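Secretion activator protein, hypothetical (PDB 7DNP) probably cleaves the glycan strands of peptidoglycan as the muramidase and autolysin SagA, linked to the type IV secretion system of Brucella abortus. Local coordinates at residues Ala90-Pro95 and Ala140-Leu145; Gly146-Ser149 and Trp155-Arg158; Asp88-Ile91 and Arg97-Lys100. One frame throughout, in Å; residues are numbered along the deposited sequence.

Contact 1 of 3, residues Ala90-Pro95 and Ala140-Leu145. With H9U ((2R)-2-[[(2S)-2-[[(2R)-2-[(2R,3S,4R,5R,6S)-5-acetamido-3-[(2S,3R,4R,5S,6R)-3-acetamido-6-(hydroxymethyl)-4,5-bis(oxidanyl)oxan-2-yl]oxy-2-(hydroxymethyl)-6-oxidanyl-oxan-4-yl]oxypropanoyl]amino]propanoyl]amino]pentanedioic acid), chain B.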
loop_
_atom_site.group_PDB
_atom_site.type_symbol
_atom_site.label_atom_id
_atom_site.label_comp_id
_atom_site.label_asym_id
_atom_site.label_seq_id
_atom_site.Cartn_x
_atom_site.Cartn_y
_atom_site.Cartn_z
ATOM N N ALA A 90 -0.034 1.672 1.566
ATOM C CA ALA A 90 0.022 2.789 0.629
ATOM C C ALA A 90 -0.993 2.626 -0.493
ATOM O O ALA A 90 -1.619 3.603 -0.917
ATOM C CB ALA A 90 1.432 2.925 0.053
ATOM N N ILE A 91 -1.162 1.404 -1.001
ATOM C CA ILE A 91 -2.125 1.194 -2.081
ATOM C C ILE A 91 -3.536 1.483 -1.592
ATOM O O ILE A 91 -4.340 2.114 -2.290
ATOM C CB ILE A 91 -2.003 -0.236 -2.638
ATOM C CG1 ILE A 91 -0.701 -0.391 -3.427
ATOM C CG2 ILE A 91 -3.218 -0.578 -3.509
ATOM C CD1 ILE A 91 -0.395 -1.828 -3.823
ATOM N N HIS A 92 -3.839 1.066 -0.365
ATOM C CA HIS A 92 -5.188 1.154 0.180
ATOM C C HIS A 92 -5.540 2.559 0.652
ATOM O O HIS A 92 -6.695 2.981 0.518
ATOM C CB HIS A 92 -5.323 0.166 1.338
ATOM C CG HIS A 92 -6.734 -0.179 1.692
ATOM N ND1 HIS A 92 -7.130 -0.428 2.989
ATOM C CD2 HIS A 92 -7.839 -0.334 0.925
ATOM C CE1 HIS A 92 -8.418 -0.719 3.006
ATOM N NE2 HIS A 92 -8.873 -0.667 1.766
ATOM N N SER A 93 -4.570 3.296 1.195
ATOM C CA SER A 93 -4.846 4.554 1.879
ATOM C C SER A 93 -3.923 5.685 1.445
ATOM O O SER A 93 -3.983 6.771 2.032
ATOM C CB SER A 93 -4.741 4.372 3.398
ATOM O OG SER A 93 -5.570 3.313 3.848
ATOM N N GLY A 94 -3.069 5.466 0.452
ATOM C CA GLY A 94 -2.169 6.499 0.000
ATOM C C GLY A 94 -0.806 6.403 0.657
ATOM O O GLY A 94 -0.677 6.023 1.826
ATOM N N PRO A 95 0.243 6.752 -0.094
ATOM C CA PRO A 95 1.607 6.628 0.445
ATOM C C PRO A 95 1.870 7.510 1.648
ATOM O O PRO A 95 2.653 7.123 2.521
ATOM C CB PRO A 95 2.496 7.035 -0.740
ATOM C CG PRO A 95 1.626 6.954 -1.936
ATOM C CD PRO A 95 0.236 7.247 -1.478
ATOM N N ALA A 140 -6.107 -0.148 13.814
ATOM C CA ALA A 140 -6.621 0.848 14.746
ATOM C C ALA A 140 -7.043 2.121 14.018
ATOM O O ALA A 140 -8.037 2.758 14.387
ATOM C CB ALA A 140 -5.566 1.163 15.810
ATOM N N TRP A 141 -6.302 2.502 12.975
ATOM C CA TRP A 141 -6.656 3.710 12.236
ATOM C C TRP A 141 -7.905 3.493 11.385
ATOM O O TRP A 141 -8.758 4.382 11.294
ATOM C CB TRP A 141 -5.480 4.164 11.371
ATOM C CG TRP A 141 -5.800 5.344 10.503
ATOM C CD1 TRP A 141 -5.864 6.657 10.885
ATOM C CD2 TRP A 141 -6.106 5.318 9.104
ATOM N NE1 TRP A 141 -6.191 7.446 9.809
ATOM C CE2 TRP A 141 -6.343 6.650 8.704
ATOM C CE3 TRP A 141 -6.200 4.299 8.152
ATOM C CZ2 TRP A 141 -6.670 6.987 7.392
ATOM C CZ3 TRP A 141 -6.525 4.638 6.846
ATOM C CH2 TRP A 141 -6.755 5.971 6.481
ATOM N N LEU A 142 -8.035 2.316 10.761
ATOM C CA LEU A 142 -9.209 2.048 9.936
ATOM C C LEU A 142 -10.490 2.043 10.760
ATOM O O LEU A 142 -11.549 2.443 10.261
ATOM C CB LEU A 142 -9.044 0.715 9.205
ATOM C CG LEU A 142 -7.972 0.659 8.114
ATOM C CD1 LEU A 142 -7.696 -0.780 7.698
ATOM C CD2 LEU A 142 -8.372 1.504 6.913
ATOM N N LYS A 143 -10.414 1.604 12.023
ATOM C CA LYS A 143 -11.596 1.538 12.874
ATOM C C LYS A 143 -12.149 2.917 13.213
ATOM O O LYS A 143 -13.305 3.017 13.638
ATOM C CB LYS A 143 -11.274 0.774 14.158
ATOM C CG LYS A 143 -11.091 -0.721 13.953
ATOM C CD LYS A 143 -10.578 -1.395 15.218
ATOM C CE LYS A 143 -10.248 -2.856 14.965
ATOM N NZ LYS A 143 -9.569 -3.476 16.134
ATOM N N GLY A 144 -11.365 3.976 13.027
ATOM C CA GLY A 144 -11.856 5.325 13.208
ATOM C C GLY A 144 -12.584 5.922 12.026
ATOM O O GLY A 144 -13.145 7.015 12.147
ATOM N N LEU A 145 -12.598 5.242 10.883
ATOM C CA LEU A 145 -13.284 5.758 9.708
ATOM C C LEU A 145 -14.761 5.384 9.731
ATOM O O LEU A 145 -15.146 4.304 10.191
ATOM C CB LEU A 145 -12.644 5.218 8.430
ATOM C CG LEU A 145 -11.148 5.474 8.241
ATOM C CD1 LEU A 145 -10.645 4.747 6.998
ATOM C CD2 LEU A 145 -10.853 6.961 8.158
HETATM C C22 H9U B . -8.500 2.110 -2.757
HETATM C C24 H9U B . -10.424 0.968 -1.760
HETATM C C26 H9U B . -8.352 0.932 -3.741
HETATM C C28 H9U B . -10.339 -0.135 -2.828
HETATM C C23 H9U B . -9.886 2.253 -2.255
HETATM C C25 H9U B . -7.151 4.053 -2.740
HETATM C C27 H9U B . -6.123 4.676 -3.715
HETATM C C29 H9U B . -5.195 5.581 -2.998
HETATM C C30 H9U B . -5.904 6.589 -2.188
HETATM C C31 H9U B . -6.840 5.887 -1.193
HETATM C C32 H9U B . -10.982 3.961 -0.817
HETATM C C33 H9U B . -6.905 0.632 -3.976
HETATM C C34 H9U B . -7.532 6.883 -0.312
HETATM C C35 H9U B . -12.244 0.596 -0.034
HETATM C C36 H9U B . -10.957 4.095 0.701
HETATM C C37 H9U B . -5.134 3.374 -5.763
HETATM C C38 H9U B . -10.990 5.329 -1.478
HETATM C C39 H9U B . -9.756 3.656 2.881
HETATM C C40 H9U B . -13.701 0.681 0.408
HETATM C C41 H9U B . -4.261 2.203 -6.212
HETATM C C42 H9U B . -9.138 5.016 3.185
HETATM C C43 H9U B . -9.483 7.512 3.552
HETATM C C44 H9U B . -8.866 2.566 3.449
HETATM C C45 H9U B . -9.329 8.264 2.238
HETATM C C46 H9U B . -10.454 8.289 4.429
HETATM C C47 H9U B . -9.724 9.332 5.274
HETATM C C48 H9U B . -10.687 10.080 6.192
HETATM N N18 H9U B . -11.856 1.062 -1.344
HETATM N N19 H9U B . -5.307 3.581 -4.331
HETATM N N20 H9U B . -9.813 3.540 1.433
HETATM N N21 H9U B . -10.019 6.185 3.278
HETATM O O01 H9U B . -8.115 3.333 -3.427
HETATM O O02 H9U B . -8.959 -0.319 -3.269
HETATM O O03 H9U B . -7.819 5.083 -1.927
HETATM O O04 H9U B . -9.814 3.241 -1.150
HETATM O O05 H9U B . -11.098 0.221 -3.911
HETATM O O06 H9U B . -4.292 6.259 -3.954
HETATM O O07 H9U B . -4.954 7.387 -1.458
HETATM O O08 H9U B . -6.854 -0.520 -4.775
HETATM O O09 H9U B . -8.305 7.742 -1.101
HETATM O O10 H9U B . -11.431 0.145 0.704
HETATM O O11 H9U B . -11.843 4.627 1.279
HETATM O O12 H9U B . -5.641 4.082 -6.574
HETATM O O13 H9U B . -7.961 5.106 3.325
HETATM O O14 H9U B . -8.369 9.068 2.087
HETATM O O15 H9U B . -10.161 8.081 1.309
HETATM O O16 H9U B . -11.912 9.778 6.190
HETATM O O17 H9U B . -10.253 10.994 6.944
#

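Contact 2 of 3, residues Gly146-Ser149 and Trp155-Arg158. With H9U ((2R)-2-[[(2S)-2-[[(2R)-2-[(2R,3S,4R,5R,6S)-5-acetamido-3-[(2S,3R,4R,5S,6R)-3-acetamido-6-(hydroxymethyl)-4,5-bis(oxidanyl)oxan-2-yl]oxy-2-(hydroxymethyl)-6-oxidanyl-oxan-4-yl]oxypropanoyl]amino]propanoyl]amino]pentanedioic acid), chain B.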
loop_
_atom_site.group_PDB
_atom_site.type_symbol
_atom_site.label_atom_id
_atom_site.label_comp_id
_atom_site.label_asym_id
_atom_site.label_seq_id
_atom_site.Cartn_x
_atom_site.Cartn_y
_atom_site.Cartn_z
ATOM N N GLY A 146 -15.591 6.293 9.213
ATOM C CA GLY A 146 -17.009 5.997 9.095
ATOM C C GLY A 146 -17.282 4.787 8.224
ATOM O O GLY A 146 -18.233 4.040 8.470
ATOM N N THR A 147 -16.439 4.561 7.216
ATOM C CA THR A 147 -16.629 3.451 6.293
ATOM C C THR A 147 -16.313 2.098 6.911
ATOM O O THR A 147 -16.580 1.073 6.274
ATOM C CB THR A 147 -15.758 3.645 5.054
ATOM O OG1 THR A 147 -14.461 4.102 5.458
ATOM C CG2 THR A 147 -16.382 4.656 4.108
ATOM N N PHE A 148 -15.747 2.060 8.121
ATOM C CA PHE A 148 -15.422 0.773 8.725
ATOM C C PHE A 148 -16.674 -0.062 8.980
ATOM O O PHE A 148 -16.607 -1.294 8.956
ATOM C CB PHE A 148 -14.631 0.968 10.022
ATOM C CG PHE A 148 -13.975 -0.291 10.523
ATOM C CD1 PHE A 148 -12.700 -0.641 10.099
ATOM C CD2 PHE A 148 -14.637 -1.131 11.408
ATOM C CE1 PHE A 148 -12.097 -1.805 10.552
ATOM C CE2 PHE A 148 -14.045 -2.294 11.865
ATOM C CZ PHE A 148 -12.770 -2.635 11.435
ATOM N N SER A 149 -17.825 0.578 9.207
ATOM C CA SER A 149 -19.034 -0.206 9.440
ATOM C C SER A 149 -19.426 -1.004 8.201
ATOM O O SER A 149 -20.052 -2.063 8.319
ATOM C CB SER A 149 -20.190 0.694 9.890
ATOM O OG SER A 149 -20.598 1.575 8.857
ATOM N N TRP A 155 -11.698 -5.393 5.258
ATOM C CA TRP A 155 -10.420 -4.747 5.551
ATOM C C TRP A 155 -9.603 -5.567 6.542
ATOM O O TRP A 155 -8.389 -5.725 6.377
ATOM C CB TRP A 155 -10.655 -3.344 6.108
ATOM C CG TRP A 155 -11.073 -2.312 5.098
ATOM C CD1 TRP A 155 -11.053 -2.432 3.743
ATOM C CD2 TRP A 155 -11.567 -0.995 5.378
ATOM N NE1 TRP A 155 -11.505 -1.271 3.158
ATOM C CE2 TRP A 155 -11.824 -0.375 4.143
ATOM C CE3 TRP A 155 -11.815 -0.283 6.555
ATOM C CZ2 TRP A 155 -12.316 0.926 4.049
ATOM C CZ3 TRP A 155 -12.307 1.007 6.461
ATOM C CH2 TRP A 155 -12.552 1.598 5.217
ATOM N N THR A 156 -10.256 -6.081 7.587
ATOM C CA THR A 156 -9.560 -6.888 8.584
ATOM C C THR A 156 -8.934 -8.121 7.949
ATOM O O THR A 156 -7.795 -8.482 8.262
ATOM C CB THR A 156 -10.532 -7.285 9.696
ATOM O OG1 THR A 156 -11.064 -6.103 10.303
ATOM C CG2 THR A 156 -9.831 -8.118 10.757
ATOM N N SER A 157 -9.660 -8.762 7.033
ATOM C CA SER A 157 -9.129 -9.934 6.349
ATOM C C SER A 157 -7.967 -9.557 5.436
ATOM O O SER A 157 -6.982 -10.298 5.335
ATOM C CB SER A 157 -10.256 -10.620 5.570
ATOM O OG SER A 157 -9.771 -11.687 4.782
ATOM N N ARG A 158 -8.056 -8.397 4.781
ATOM C CA ARG A 158 -6.969 -7.937 3.923
ATOM C C ARG A 158 -5.691 -7.712 4.722
ATOM O O ARG A 158 -4.607 -8.139 4.311
ATOM C CB ARG A 158 -7.384 -6.655 3.196
ATOM C CG ARG A 158 -6.235 -5.943 2.498
ATOM C CD ARG A 158 -6.724 -4.733 1.716
ATOM N NE ARG A 158 -5.662 -4.165 0.889
ATOM C CZ ARG A 158 -5.875 -3.437 -0.204
ATOM N NH1 ARG A 158 -7.115 -3.190 -0.610
ATOM N NH2 ARG A 158 -4.847 -2.961 -0.899
HETATM C C22 H9U B . -8.500 2.110 -2.757
HETATM C C24 H9U B . -10.424 0.968 -1.760
HETATM C C26 H9U B . -8.352 0.932 -3.741
HETATM C C28 H9U B . -10.339 -0.135 -2.828
HETATM C C23 H9U B . -9.886 2.253 -2.255
HETATM C C25 H9U B . -7.151 4.053 -2.740
HETATM C C27 H9U B . -6.123 4.676 -3.715
HETATM C C29 H9U B . -5.195 5.581 -2.998
HETATM C C30 H9U B . -5.904 6.589 -2.188
HETATM C C31 H9U B . -6.840 5.887 -1.193
HETATM C C32 H9U B . -10.982 3.961 -0.817
HETATM C C33 H9U B . -6.905 0.632 -3.976
HETATM C C34 H9U B . -7.532 6.883 -0.312
HETATM C C35 H9U B . -12.244 0.596 -0.034
HETATM C C36 H9U B . -10.957 4.095 0.701
HETATM C C37 H9U B . -5.134 3.374 -5.763
HETATM C C38 H9U B . -10.990 5.329 -1.478
HETATM C C39 H9U B . -9.756 3.656 2.881
HETATM C C40 H9U B . -13.701 0.681 0.408
HETATM C C41 H9U B . -4.261 2.203 -6.212
HETATM C C42 H9U B . -9.138 5.016 3.185
HETATM C C43 H9U B . -9.483 7.512 3.552
HETATM C C44 H9U B . -8.866 2.566 3.449
HETATM C C45 H9U B . -9.329 8.264 2.238
HETATM C C46 H9U B . -10.454 8.289 4.429
HETATM C C47 H9U B . -9.724 9.332 5.274
HETATM C C48 H9U B . -10.687 10.080 6.192
HETATM N N18 H9U B . -11.856 1.062 -1.344
HETATM N N19 H9U B . -5.307 3.581 -4.331
HETATM N N20 H9U B . -9.813 3.540 1.433
HETATM N N21 H9U B . -10.019 6.185 3.278
HETATM O O01 H9U B . -8.115 3.333 -3.427
HETATM O O02 H9U B . -8.959 -0.319 -3.269
HETATM O O03 H9U B . -7.819 5.083 -1.927
HETATM O O04 H9U B . -9.814 3.241 -1.150
HETATM O O05 H9U B . -11.098 0.221 -3.911
HETATM O O06 H9U B . -4.292 6.259 -3.954
HETATM O O07 H9U B . -4.954 7.387 -1.458
HETATM O O08 H9U B . -6.854 -0.520 -4.775
HETATM O O09 H9U B . -8.305 7.742 -1.101
HETATM O O10 H9U B . -11.431 0.145 0.704
HETATM O O11 H9U B . -11.843 4.627 1.279
HETATM O O12 H9U B . -5.641 4.082 -6.574
HETATM O O13 H9U B . -7.961 5.106 3.325
HETATM O O14 H9U B . -8.369 9.068 2.087
HETATM O O15 H9U B . -10.161 8.081 1.309
HETATM O O16 H9U B . -11.912 9.778 6.190
HETATM O O17 H9U B . -10.253 10.994 6.944
#

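Contact 3 of 3, residues Asp88-Ile91 and Arg97-Lys100. With H9U ((2R)-2-[[(2S)-2-[[(2R)-2-[(2R,3S,4R,5R,6S)-5-acetamido-3-[(2S,3R,4R,5S,6R)-3-acetamido-6-(hydroxymethyl)-4,5-bis(oxidanyl)oxan-2-yl]oxy-2-(hydroxymethyl)-6-oxidanyl-oxan-4-yl]oxypropanoyl]amino]propanoyl]amino]pentanedioic acid), chain B.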
loop_
_atom_site.group_PDB
_atom_site.type_symbol
_atom_site.label_atom_id
_atom_site.label_comp_id
_atom_site.label_asym_id
_atom_site.label_seq_id
_atom_site.Cartn_x
_atom_site.Cartn_y
_atom_site.Cartn_z
ATOM N N ASP A 88 1.258 -2.182 0.693
ATOM C CA ASP A 88 -0.175 -2.458 0.642
ATOM C C ASP A 88 -0.975 -1.375 1.352
ATOM O O ASP A 88 -2.023 -0.947 0.854
ATOM C CB ASP A 88 -0.502 -3.822 1.239
ATOM C CG ASP A 88 -1.954 -4.193 1.021
ATOM O OD1 ASP A 88 -2.288 -4.611 -0.104
ATOM O OD2 ASP A 88 -2.770 -4.022 1.953
ATOM N N PHE A 89 -0.506 -0.931 2.522
ATOM C CA PHE A 89 -1.115 0.211 3.199
ATOM C C PHE A 89 -1.140 1.426 2.275
ATOM O O PHE A 89 -2.162 2.117 2.164
ATOM C CB PHE A 89 -0.337 0.495 4.493
ATOM C CG PHE A 89 -1.082 1.315 5.524
ATOM C CD1 PHE A 89 -2.270 1.963 5.223
ATOM C CD2 PHE A 89 -0.562 1.447 6.806
ATOM C CE1 PHE A 89 -2.931 2.718 6.183
ATOM C CE2 PHE A 89 -1.217 2.198 7.768
ATOM C CZ PHE A 89 -2.407 2.836 7.454
ATOM N N ALA A 90 -0.034 1.672 1.566
ATOM C CA ALA A 90 0.022 2.789 0.629
ATOM C C ALA A 90 -0.993 2.626 -0.493
ATOM O O ALA A 90 -1.619 3.603 -0.917
ATOM C CB ALA A 90 1.432 2.925 0.053
ATOM N N ILE A 91 -1.162 1.404 -1.001
ATOM C CA ILE A 91 -2.125 1.194 -2.081
ATOM C C ILE A 91 -3.536 1.483 -1.592
ATOM O O ILE A 91 -4.340 2.114 -2.290
ATOM C CB ILE A 91 -2.003 -0.236 -2.638
ATOM C CG1 ILE A 91 -0.701 -0.391 -3.427
ATOM C CG2 ILE A 91 -3.218 -0.578 -3.509
ATOM C CD1 ILE A 91 -0.395 -1.828 -3.823
ATOM N N ARG A 97 -0.224 8.496 4.136
ATOM C CA ARG A 97 -0.796 7.924 5.352
ATOM C C ARG A 97 -0.042 6.670 5.785
ATOM O O ARG A 97 0.150 6.437 6.987
ATOM C CB ARG A 97 -2.279 7.616 5.135
ATOM C CG ARG A 97 -2.915 6.720 6.199
ATOM C CD ARG A 97 -2.982 7.406 7.556
ATOM N NE ARG A 97 -3.386 8.802 7.439
ATOM C CZ ARG A 97 -3.005 9.762 8.275
ATOM N NH1 ARG A 97 -2.213 9.478 9.300
ATOM N NH2 ARG A 97 -3.415 11.008 8.085
ATOM N N ALA A 98 0.391 5.852 4.827
ATOM C CA ALA A 98 1.138 4.649 5.175
ATOM C C ALA A 98 2.482 5.008 5.801
ATOM O O ALA A 98 2.865 4.444 6.834
ATOM C CB ALA A 98 1.329 3.770 3.938
ATOM N N VAL A 99 3.203 5.959 5.197
ATOM C CA VAL A 99 4.508 6.352 5.723
ATOM C C VAL A 99 4.356 7.056 7.071
ATOM O O VAL A 99 5.183 6.876 7.974
ATOM C CB VAL A 99 5.259 7.223 4.697
ATOM C CG1 VAL A 99 6.536 7.796 5.305
ATOM C CG2 VAL A 99 5.609 6.400 3.467
ATOM N N LYS A 100 3.295 7.856 7.235
ATOM C CA LYS A 100 3.044 8.497 8.525
ATOM C C LYS A 100 2.861 7.464 9.631
ATOM O O LYS A 100 3.355 7.643 10.752
ATOM C CB LYS A 100 1.813 9.401 8.435
ATOM C CG LYS A 100 2.062 10.748 7.774
ATOM C CD LYS A 100 0.764 11.538 7.647
ATOM C CE LYS A 100 0.990 12.866 6.950
ATOM N NZ LYS A 100 -0.166 13.792 7.118
HETATM C C22 H9U B . -8.500 2.110 -2.757
HETATM C C24 H9U B . -10.424 0.968 -1.760
HETATM C C26 H9U B . -8.352 0.932 -3.741
HETATM C C28 H9U B . -10.339 -0.135 -2.828
HETATM C C23 H9U B . -9.886 2.253 -2.255
HETATM C C25 H9U B . -7.151 4.053 -2.740
HETATM C C27 H9U B . -6.123 4.676 -3.715
HETATM C C29 H9U B . -5.195 5.581 -2.998
HETATM C C30 H9U B . -5.904 6.589 -2.188
HETATM C C31 H9U B . -6.840 5.887 -1.193
HETATM C C32 H9U B . -10.982 3.961 -0.817
HETATM C C33 H9U B . -6.905 0.632 -3.976
HETATM C C34 H9U B . -7.532 6.883 -0.312
HETATM C C35 H9U B . -12.244 0.596 -0.034
HETATM C C36 H9U B . -10.957 4.095 0.701
HETATM C C37 H9U B . -5.134 3.374 -5.763
HETATM C C38 H9U B . -10.990 5.329 -1.478
HETATM C C39 H9U B . -9.756 3.656 2.881
HETATM C C40 H9U B . -13.701 0.681 0.408
HETATM C C41 H9U B . -4.261 2.203 -6.212
HETATM C C42 H9U B . -9.138 5.016 3.185
HETATM C C43 H9U B . -9.483 7.512 3.552
HETATM C C44 H9U B . -8.866 2.566 3.449
HETATM C C45 H9U B . -9.329 8.264 2.238
HETATM C C46 H9U B . -10.454 8.289 4.429
HETATM C C47 H9U B . -9.724 9.332 5.274
HETATM C C48 H9U B . -10.687 10.080 6.192
HETATM N N18 H9U B . -11.856 1.062 -1.344
HETATM N N19 H9U B . -5.307 3.581 -4.331
HETATM N N20 H9U B . -9.813 3.540 1.433
HETATM N N21 H9U B . -10.019 6.185 3.278
HETATM O O01 H9U B . -8.115 3.333 -3.427
HETATM O O02 H9U B . -8.959 -0.319 -3.269
HETATM O O03 H9U B . -7.819 5.083 -1.927
HETATM O O04 H9U B . -9.814 3.241 -1.150
HETATM O O05 H9U B . -11.098 0.221 -3.911
HETATM O O06 H9U B . -4.292 6.259 -3.954
HETATM O O07 H9U B . -4.954 7.387 -1.458
HETATM O O08 H9U B . -6.854 -0.520 -4.775
HETATM O O09 H9U B . -8.305 7.742 -1.101
HETATM O O10 H9U B . -11.431 0.145 0.704
HETATM O O11 H9U B . -11.843 4.627 1.279
HETATM O O12 H9U B . -5.641 4.082 -6.574
HETATM O O13 H9U B . -7.961 5.106 3.325
HETATM O O14 H9U B . -8.369 9.068 2.087
HETATM O O15 H9U B . -10.161 8.081 1.309
HETATM O O16 H9U B . -11.912 9.778 6.190
HETATM O O17 H9U B . -10.253 10.994 6.944
#

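Contact 1 of 3, residues Ala90-Pro95 and Ala140-Leu145
S93 and W141 meet directly: S93 OG lies 3.4 Å from W141 CZ3 and approaches the indole obliquely. The second protein contact is looser, with H92 CE1 4.5 Å from L142 CD2. No hydrogen bond joins the two segments. The polar groups of 90-95 turn to the bound muropeptide H9U, which 140-145 meets by close contact.

I91 O takes the acetamide N19 of the GlcNAc unit at 2.7 Å, nearly straight at 162°. H92 binds twice. Its backbone O accepts the alanine amide N20, a longer bond of 3.3 Å, and its ring NE2 donates to the MurNAc acetamide O10 at 2.9 Å. S93 OG lies 3.0 Å from O13 of H9U, close enough to donate, though its proton has another acceptor within reach.

The apolar contacts gather on the alanine methyl. C44 lies over one imidazole face, 3.3 Å from H92 CE1. H92 chi1 of -161° puts the ring opposite the backbone N, where it meets both O10 and C44. L142 CD2 is 3.7 Å from C44.

Two other close contacts put O13 at the W141 edge and L145 CD2 near O16.

Amides of both sugars and the stem peptide are thus contacted together, consistent with a site for peptide-bearing peptidoglycan.

Contact 2 of 3, residues Gly146-Ser149 and Trp155-Arg158
W155 is the centre of this contact, and T147 and F148 both meet the rim of its indole. T147 OG1 lies 3.2 Å from W155 CH2, near the ring plane. T147 CB follows at 3.8 Å from the same W155 CH2. F148 CD1 comes to the same benzo edge, two atoms along, 3.7 Å from W155 CE3. This is an apolar contact at the tryptophan edge; the two rings are not stacked.

The indole also meets the ligand. W155 NE1 donates to the MurNAc acetamide oxygen O10 of H9U, at 2.8 Å and 147°. H92 packs edge-to-face with W155, and its NE2 donates to the same oxygen, so O10 accepts from both rings. W155 CZ2 is also near O10 and the alanine methyl C44 of the stem peptide. C44 lies over one face of the indole, offset toward its rim.

Torsions set these positions. F148 has CG anti to its backbone N (chi1 -166°), which places its ring so that CD1 meets W155 and CZ meets T156. F148 CZ is 4.0 Å from T156 OG1, which is hydrogen-bonded to G152 O. In T147 chi1 is 43°, and this turns OG1 to the indole.

Further out, R158 forms a salt bridge with D88. Both segments belong to the start of helix 148-170 and the loop leading into it. L142 of helix 127-142 touches both F148 and W155, and T156 rests on L139. R158 reaches helix 82-93 through I91 and H92, while T147 meets P27 in a loop.

Contact 3 of 3, residues Asp88-Ile91 and Arg97-Lys100
A98 and F89 bury the most surface here, and the F89 ring face packs on A98 CA. A98 CA sits over one face of the F89 ring, 4.1 Å from its centroid and 15° off the ring normal. This is a CH-pi contact. The methyl of A98 continues the contact down the side chain, with A98 CB 3.7 Å from F89 CB. A chi1 of -160° swings the F89 ring to the side opposite its backbone N, and this sets the ring face against A98.

The A98 methyl also reaches the backbone of the first helix. A98 CB is 3.4 Å from A90 N and 4.0 Å from A90 CB. The A98 methyl points at the A90 backbone, and the CA atoms of A90 and A98 are 5.0 Å apart. The helices are in near backbone contact at this point.

R97 is the third partner, and only its aliphatic part takes part. R97 CG lies 4.0 Å from F89 CE1 and approaches the ring obliquely. The chain then bends at chi2 and chi3. The guanidinium plane stands 44° from the phenyl plane and is not stacked on it.

On its other sides F89 meets L134, R138 and W141 of helix 127-142, and R97 also touches W141. D88 points its CB away from 97-100 and forms salt bridges with R138 and R158.

No hydrogen bond or salt bridge crosses between the segments. The contact is held by apolar and CH-pi packing, and the small alanines allow helices 82-93 and 95-106 to lie close just before and after their tight connection.

How the contacts relate
Contacts 1 and 3 start from helix 82-93, share A90 and I91, and have centres about 7 Å apart. Contact 3 pairs that helix with the next one, 95-106; contact 1 reaches across to the end of helix 127-142. Contact 2 follows later in the chain, at the start of helix 148-170. Its centre is about 9 Å from contact 1 and about 15 Å from contact 3. W141 touches R97 and F89, and L142 touches F148. R158 of contact 2 is salt-bridged to D88 of contact 3. All three touch H9U, contact 3 through the I91 that it shares with contact 1. One pocket thus draws on the glycosyl hydrolase 108 region and the probable peptidoglycan-binding region.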